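Local coordinates for protein minor pilin subunit PAPF (PDB 2W07) that is a minor pilin that helps build the fimbriae with which the bacterium colonises the epithelium of host organs, at residues B[12-23]-B[44-52]; B[27-36]-B[124-135]. The protein carries 1 engineered substitution. All coordinates share one frame; numbering follows the deposited sequence.

Interaction 1 (B[12-23]-B[44-52]); sequences IPPCTINNGQNI and KTISISCPY
Cys15 and Cys50 are joined covalently, SG to SG at 2.0 Å, with a disulfide torsion of 95°. The bridge ties the residue just before the short strand 16-17 to the one just after strand 42-49. Just past it the backbones pair antiparallel: Thr16 N gives its hydrogen to Ser49 O at 2.9 Å, and Ser49 N returns a bond to Thr16 O at 3.1 Å. After the non-hydrogen-bonded pair Ile17 and Ile48, Asn18 N reaches Ser47 O at 2.7 Å, nearly straight. Water 1 donates to Thr16 O, accepts from Asn19 N at 2.8 Å and adds a weak bond to Ser47 OG.

This is one margin of the pilin fold, an immunoglobulin-like sandwich lacking its final strand. Ile17 and Ile23 also pack on apolar side chains of another protein's chain, and Ile12 and Ile23 bond to its backbone, consistent with donor-strand complementation.

Most of the isoleucine packing lies on the face bearing Ile17 and Ile48. Both put CG1 beside the backbone N (chi1 -52° and -44°), and the two chains run side by side the same way until their CD1 methyls press together at 3.4 Å, a tight fit. Ile46 continues this layer: its CD1 touches Ile17 CG2, while its CG2 takes Ile23 CD1 at 3.6 Å, the two chains at about a right angle. Cys15 CB rests against Ile48 CG2. Beyond the disulfide, the Pro51 ring lies against the proline run, its CG 3.0 Å from Pro13 O and its CB against the CG2 methyl of Ile12.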
# COMPACT_ATOMS: atom_id res chain seq x y z
N ILE B 12 2.54 0.39 -15.05
CA ILE B 12 2.96 -0.85 -14.42
C ILE B 12 1.93 -1.07 -13.31
O ILE B 12 1.75 -0.21 -12.45
CB ILE B 12 4.38 -0.74 -13.84
CG1 ILE B 12 5.41 -1.00 -14.94
CG2 ILE B 12 4.56 -1.74 -12.71
CD1 ILE B 12 5.46 0.05 -16.01
N PRO B 13 1.24 -2.22 -13.32
CA PRO B 13 0.22 -2.51 -12.31
C PRO B 13 0.75 -2.99 -10.97
O PRO B 13 1.92 -3.35 -10.84
CB PRO B 13 -0.64 -3.57 -13.00
CG PRO B 13 0.39 -4.36 -13.73
CD PRO B 13 1.28 -3.29 -14.34
N PRO B 14 -0.11 -2.99 -9.95
CA PRO B 14 0.30 -3.45 -8.63
C PRO B 14 0.35 -4.97 -8.61
O PRO B 14 -0.15 -5.62 -9.53
CB PRO B 14 -0.78 -2.88 -7.72
CG PRO B 14 -1.97 -2.87 -8.59
CD PRO B 14 -1.44 -2.37 -9.90
N CYS B 15 0.94 -5.53 -7.57
CA CYS B 15 1.06 -6.97 -7.47
C CYS B 15 -0.28 -7.67 -7.27
O CYS B 15 -1.23 -7.10 -6.73
CB CYS B 15 1.99 -7.30 -6.31
SG CYS B 15 3.42 -6.17 -6.23
N THR B 16 -0.35 -8.91 -7.75
CA THR B 16 -1.55 -9.73 -7.63
C THR B 16 -1.39 -10.51 -6.33
O THR B 16 -0.32 -11.02 -6.04
CB THR B 16 -1.68 -10.69 -8.85
OG1 THR B 16 -2.57 -11.77 -8.53
CG2 THR B 16 -0.32 -11.24 -9.23
N ILE B 17 -2.46 -10.58 -5.54
CA ILE B 17 -2.41 -11.27 -4.26
C ILE B 17 -3.06 -12.65 -4.30
O ILE B 17 -4.26 -12.79 -4.55
CB ILE B 17 -3.08 -10.41 -3.17
CG1 ILE B 17 -2.47 -9.01 -3.18
CG2 ILE B 17 -2.89 -11.06 -1.81
CD1 ILE B 17 -0.95 -8.99 -3.06
N ASN B 18 -2.23 -13.65 -4.02
CA ASN B 18 -2.59 -15.06 -4.05
C ASN B 18 -3.58 -15.38 -5.18
O ASN B 18 -4.68 -15.89 -4.98
CB ASN B 18 -3.09 -15.53 -2.67
CG ASN B 18 -4.57 -15.35 -2.48
OD1 ASN B 18 -5.10 -14.27 -2.72
ND2 ASN B 18 -5.24 -16.40 -2.02
N ASN B 19 -3.13 -15.04 -6.39
CA ASN B 19 -3.88 -15.27 -7.63
C ASN B 19 -5.33 -14.81 -7.64
O ASN B 19 -6.22 -15.54 -8.07
CB ASN B 19 -3.81 -16.76 -8.00
CG ASN B 19 -2.38 -17.25 -8.13
OD1 ASN B 19 -1.62 -16.79 -8.99
ND2 ASN B 19 -2.00 -18.19 -7.27
N GLY B 20 -5.55 -13.59 -7.16
CA GLY B 20 -6.89 -13.02 -7.14
C GLY B 20 -7.96 -13.85 -6.46
O GLY B 20 -9.15 -13.60 -6.66
N GLN B 21 -7.54 -14.83 -5.66
CA GLN B 21 -8.49 -15.68 -4.95
C GLN B 21 -8.86 -15.04 -3.62
O GLN B 21 -8.17 -14.15 -3.14
CB GLN B 21 -7.89 -17.06 -4.72
N ASN B 22 -9.95 -15.50 -3.03
CA ASN B 22 -10.41 -14.95 -1.77
C ASN B 22 -9.58 -15.52 -0.62
O ASN B 22 -9.18 -16.68 -0.65
CB ASN B 22 -11.89 -15.27 -1.58
CG ASN B 22 -12.51 -14.47 -0.46
OD1 ASN B 22 -12.20 -13.29 -0.27
ND2 ASN B 22 -13.42 -15.10 0.28
N ILE B 23 -9.31 -14.70 0.38
CA ILE B 23 -8.52 -15.13 1.52
C ILE B 23 -9.39 -15.31 2.75
O ILE B 23 -10.00 -14.36 3.25
CB ILE B 23 -7.40 -14.12 1.85
CG1 ILE B 23 -6.45 -14.00 0.67
CG2 ILE B 23 -6.65 -14.55 3.11
CD1 ILE B 23 -5.36 -12.97 0.87
N LYS B 44 -1.46 -18.86 7.84
CA LYS B 44 -1.85 -18.62 6.46
C LYS B 44 -0.69 -18.01 5.68
O LYS B 44 0.02 -17.14 6.18
CB LYS B 44 -3.07 -17.71 6.41
N THR B 45 -0.52 -18.48 4.45
CA THR B 45 0.53 -17.98 3.58
C THR B 45 -0.10 -17.51 2.28
O THR B 45 -0.68 -18.30 1.53
CB THR B 45 1.59 -19.06 3.27
OG1 THR B 45 2.31 -19.39 4.46
CG2 THR B 45 2.56 -18.57 2.21
N ILE B 46 -0.00 -16.21 2.01
CA ILE B 46 -0.56 -15.65 0.79
C ILE B 46 0.56 -15.13 -0.10
O ILE B 46 1.45 -14.40 0.35
CB ILE B 46 -1.58 -14.53 1.12
CG1 ILE B 46 -0.91 -13.40 1.89
CG2 ILE B 46 -2.70 -15.10 1.98
CD1 ILE B 46 -0.38 -12.31 1.01
N SER B 47 0.52 -15.52 -1.37
CA SER B 47 1.53 -15.14 -2.34
C SER B 47 1.36 -13.74 -2.92
O SER B 47 0.24 -13.25 -3.12
CB SER B 47 1.57 -16.16 -3.47
OG SER B 47 0.29 -16.28 -4.08
N ILE B 48 2.50 -13.10 -3.19
CA ILE B 48 2.55 -11.75 -3.75
C ILE B 48 3.36 -11.79 -5.05
O ILE B 48 4.59 -11.89 -5.01
CB ILE B 48 3.24 -10.76 -2.79
CG1 ILE B 48 2.76 -10.97 -1.35
CG2 ILE B 48 2.98 -9.33 -3.24
CD1 ILE B 48 1.30 -10.66 -1.14
N SER B 49 2.68 -11.70 -6.19
CA SER B 49 3.35 -11.72 -7.49
C SER B 49 3.37 -10.31 -8.09
O SER B 49 2.33 -9.76 -8.42
CB SER B 49 2.62 -12.67 -8.44
OG SER B 49 3.07 -12.53 -9.78
N CYS B 50 4.56 -9.74 -8.22
CA CYS B 50 4.70 -8.39 -8.75
C CYS B 50 5.25 -8.32 -10.18
O CYS B 50 5.87 -9.27 -10.66
CB CYS B 50 5.60 -7.56 -7.85
SG CYS B 50 5.03 -7.40 -6.13
N PRO B 51 5.03 -7.19 -10.86
CA PRO B 51 5.46 -6.89 -12.24
C PRO B 51 6.95 -6.58 -12.38
O PRO B 51 7.56 -6.90 -13.40
CB PRO B 51 4.60 -5.68 -12.62
CG PRO B 51 3.41 -5.78 -11.72
CD PRO B 51 4.05 -6.18 -10.42
N TYR B 52 7.52 -5.95 -11.36
CA TYR B 52 8.93 -5.58 -11.37
C TYR B 52 9.74 -6.42 -10.39
O TYR B 52 9.49 -6.40 -9.19
CB TYR B 52 9.09 -4.09 -11.05
O HOH W 1 -0.54 -13.96 -6.33

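Interaction 2 (B[27-36]-B[124-135]); sequences FGNINPEHVD and PFRNGSGILNGG
Arg126, at the end of strand 116-126, reaches His34 and Glu33 in the loop between strands 24-26 and 42-49, at one end of the immunoglobulin-like pilin sandwich. At CB the chain turns so that CG stands between the backbone N and the carbonyl carbon (chi1 51°); from CG to NE it is extended. CG has Asp36 OD1 at 3.5 Å and, on the same general side, the CE1 corner of the His34 ring. CD lies near Pro32 O and Glu33 OE1. NE comes 2.7 Å from His34 O in a weak, bent bond, and NH2 makes a second weak bond to the same oxygen at 2.9 Å, so one carbonyl is shared by two N-H groups. Glu33 OE1 sits over one face of the guanidinium, 3.0 Å from NE: a salt bridge of charge alone, with no N-H aimed at it. Asp36 OD1 lies over the opposite face, further off, and may add some attraction.

The His34 ring carries Pro124 on one face, with Pro124 CG 3.9 Å from the ring centroid in a CH-pi contact, and also meets the Phe81 ring. Phe27 packs on Pro124 CD; on the 127-135 side, Pro32 CB touches the Leu132 CD1 methyl at 3.8 Å. Asp36 crosses the Phe125 side chain obliquely, carboxylate and ring planes 71° apart, with OD2 only 3.0 Å from Phe125 CD1.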
# COMPACT_ATOMS: atom_id res chain seq x y z
N PHE B 27 -11.15 -21.90 10.90
CA PHE B 27 -10.76 -22.55 12.14
C PHE B 27 -11.51 -23.86 12.32
O PHE B 27 -11.45 -24.49 13.38
CB PHE B 27 -11.03 -21.62 13.33
CG PHE B 27 -10.32 -20.30 13.23
CD1 PHE B 27 -10.79 -19.30 12.38
CD2 PHE B 27 -9.15 -20.08 13.95
CE1 PHE B 27 -10.10 -18.10 12.25
CE2 PHE B 27 -8.46 -18.88 13.82
CZ PHE B 27 -8.93 -17.89 12.97
N GLY B 28 -12.22 -24.27 11.28
CA GLY B 28 -12.98 -25.51 11.35
C GLY B 28 -14.07 -25.45 12.40
O GLY B 28 -14.51 -24.37 12.78
N ASN B 29 -14.49 -26.61 12.87
CA ASN B 29 -15.54 -26.67 13.88
C ASN B 29 -14.93 -26.83 15.27
O ASN B 29 -14.54 -27.93 15.67
CB ASN B 29 -16.49 -27.83 13.59
CG ASN B 29 -17.90 -27.57 14.10
OD1 ASN B 29 -18.11 -27.35 15.29
ND2 ASN B 29 -18.87 -27.60 13.19
N ILE B 30 -14.83 -25.71 15.99
CA ILE B 30 -14.26 -25.72 17.33
C ILE B 30 -15.16 -24.96 18.29
O ILE B 30 -15.85 -24.02 17.90
CB ILE B 30 -12.87 -25.05 17.34
CG1 ILE B 30 -13.00 -23.56 16.99
CG2 ILE B 30 -11.95 -25.76 16.34
CD1 ILE B 30 -11.72 -22.78 17.12
N ASN B 31 -15.15 -25.37 19.55
CA ASN B 31 -15.96 -24.72 20.57
C ASN B 31 -15.20 -23.49 21.04
O ASN B 31 -14.04 -23.59 21.44
CB ASN B 31 -16.21 -25.66 21.76
CG ASN B 31 -17.21 -25.10 22.75
OD1 ASN B 31 -17.09 -23.96 23.20
ND2 ASN B 31 -18.21 -25.90 23.09
N PRO B 32 -15.84 -22.31 21.00
CA PRO B 32 -15.20 -21.06 21.44
C PRO B 32 -14.56 -21.14 22.83
O PRO B 32 -14.00 -20.15 23.31
CB PRO B 32 -16.34 -20.06 21.37
CG PRO B 32 -17.13 -20.55 20.19
CD PRO B 32 -17.18 -22.04 20.45
N GLU B 33 -14.64 -22.31 23.46
CA GLU B 33 -14.04 -22.53 24.78
C GLU B 33 -12.68 -23.19 24.63
O GLU B 33 -12.57 -24.41 24.54
CB GLU B 33 -14.96 -23.41 25.63
CG GLU B 33 -16.07 -22.65 26.32
CD GLU B 33 -15.55 -21.65 27.33
OE1 GLU B 33 -14.90 -20.67 26.91
OE2 GLU B 33 -15.77 -21.85 28.55
N HIS B 34 -11.63 -22.37 24.61
CA HIS B 34 -10.27 -22.86 24.44
C HIS B 34 -9.27 -22.17 25.38
O HIS B 34 -9.64 -21.31 26.18
CB HIS B 34 -9.84 -22.63 23.00
CG HIS B 34 -10.12 -21.24 22.52
ND1 HIS B 34 -9.61 -20.12 23.15
CD2 HIS B 34 -10.90 -20.79 21.51
CE1 HIS B 34 -10.07 -19.04 22.55
NE2 HIS B 34 -10.85 -19.41 21.56
N VAL B 35 -8.00 -22.54 25.24
CA VAL B 35 -6.93 -22.01 26.07
C VAL B 35 -6.31 -20.71 25.57
O VAL B 35 -5.48 -20.11 26.25
CB VAL B 35 -5.80 -23.05 26.23
CG1 VAL B 35 -6.33 -24.30 26.90
CG2 VAL B 35 -5.22 -23.39 24.86
N ASP B 36 -6.72 -20.28 24.38
CA ASP B 36 -6.22 -19.05 23.76
C ASP B 36 -4.78 -18.70 24.14
O ASP B 36 -4.47 -17.54 24.41
CB ASP B 36 -7.14 -17.87 24.08
CG ASP B 36 -7.32 -17.65 25.56
OD1 ASP B 36 -8.03 -18.46 26.20
OD2 ASP B 36 -6.76 -16.67 26.10
N PRO B 124 -7.42 -18.23 18.14
CA PRO B 124 -8.56 -17.80 18.96
C PRO B 124 -8.13 -17.31 20.34
O PRO B 124 -7.16 -17.81 20.91
CB PRO B 124 -9.44 -19.05 18.99
CG PRO B 124 -8.48 -20.17 18.80
CD PRO B 124 -7.58 -19.63 17.72
N PHE B 125 -8.85 -16.33 20.85
CA PHE B 125 -8.53 -15.74 22.14
C PHE B 125 -9.77 -15.24 22.90
O PHE B 125 -10.54 -14.43 22.39
CB PHE B 125 -7.57 -14.56 21.93
CG PHE B 125 -7.23 -13.81 23.19
CD1 PHE B 125 -6.39 -14.37 24.14
CD2 PHE B 125 -7.75 -12.55 23.41
CE1 PHE B 125 -6.06 -13.68 25.30
CE2 PHE B 125 -7.43 -11.84 24.57
CZ PHE B 125 -6.59 -12.41 25.52
N ARG B 126 -9.97 -15.74 24.12
CA ARG B 126 -11.10 -15.27 24.91
C ARG B 126 -10.57 -14.54 26.14
O ARG B 126 -9.81 -15.10 26.93
CB ARG B 126 -12.04 -16.43 25.29
CG ARG B 126 -11.42 -17.65 25.92
CD ARG B 126 -12.47 -18.76 26.00
NE ARG B 126 -11.95 -19.98 26.63
CZ ARG B 126 -11.96 -20.21 27.94
NH1 ARG B 126 -12.46 -19.31 28.78
NH2 ARG B 126 -11.44 -21.34 28.41
N ASN B 127 -10.95 -13.27 26.25
CA ASN B 127 -10.50 -12.40 27.32
C ASN B 127 -11.40 -12.41 28.55
O ASN B 127 -11.36 -11.49 29.36
CB ASN B 127 -10.39 -10.97 26.81
CG ASN B 127 -11.74 -10.39 26.46
OD1 ASN B 127 -12.72 -11.12 26.30
ND2 ASN B 127 -11.81 -9.06 26.34
N GLY B 128 -12.22 -13.45 28.68
CA GLY B 128 -13.09 -13.54 29.82
C GLY B 128 -13.53 -14.95 30.14
O GLY B 128 -13.63 -15.80 29.25
N SER B 129 -13.76 -15.22 31.42
CA SER B 129 -14.23 -16.53 31.84
C SER B 129 -15.75 -16.46 31.75
O SER B 129 -16.30 -15.40 31.47
CB SER B 129 -13.80 -16.82 33.29
OG SER B 129 -14.29 -15.82 34.18
N GLY B 130 -16.42 -17.58 31.96
CA GLY B 130 -17.87 -17.56 31.88
C GLY B 130 -18.43 -17.96 30.53
O GLY B 130 -17.68 -18.30 29.61
N ILE B 131 -19.75 -17.91 30.42
CA ILE B 131 -20.45 -18.29 29.20
C ILE B 131 -20.28 -17.31 28.04
O ILE B 131 -20.22 -16.09 28.23
CB ILE B 131 -21.94 -18.48 29.50
N LEU B 132 -20.20 -17.86 26.83
CA LEU B 132 -20.06 -17.07 25.62
C LEU B 132 -21.32 -17.23 24.78
O LEU B 132 -21.72 -18.35 24.47
CB LEU B 132 -18.85 -17.54 24.81
CG LEU B 132 -17.45 -17.33 25.40
CD1 LEU B 132 -16.41 -17.89 24.43
CD2 LEU B 132 -17.21 -15.86 25.67
N ASN B 133 -21.94 -16.11 24.44
CA ASN B 133 -23.16 -16.13 23.63
C ASN B 133 -22.85 -16.37 22.16
O ASN B 133 -22.75 -15.43 21.37
CB ASN B 133 -23.91 -14.80 23.80
CG ASN B 133 -23.04 -13.59 23.54
OD1 ASN B 133 -22.52 -13.40 22.44
ND2 ASN B 133 -22.88 -12.74 24.55
N GLY B 134 -22.70 -17.64 21.79
CA GLY B 134 -22.42 -17.97 20.41
C GLY B 134 -21.55 -19.20 20.22
O GLY B 134 -20.52 -19.34 20.88
N GLY B 135 -21.99 -20.08 19.33
CA GLY B 135 -21.24 -21.30 19.06
C GLY B 135 -20.47 -21.12 17.76
O GLY B 135 -19.49 -21.82 17.51

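Interactions 1 and 2 lie on opposite sides of the chain's centre, each about 17 Å from it, and their own centres are about 32 Å apart. They do not touch, yet strand 24-26 carries the chain directly from 12-23 to 27-36. The later partners, 44-52 and 124-135, lie on neighbouring antiparallel strands of one sheet, 42-49 and 116-126, bonded, for example, at Ile46 and Phe118. Both contacts also meet the chain of another protein: Ile12 and Ile23 at interaction 1 and Phe27 at interaction 2 make backbone hydrogen bonds to it, so the partner probably follows the chain from Ile12 to Phe27, through the first segments of both contacts.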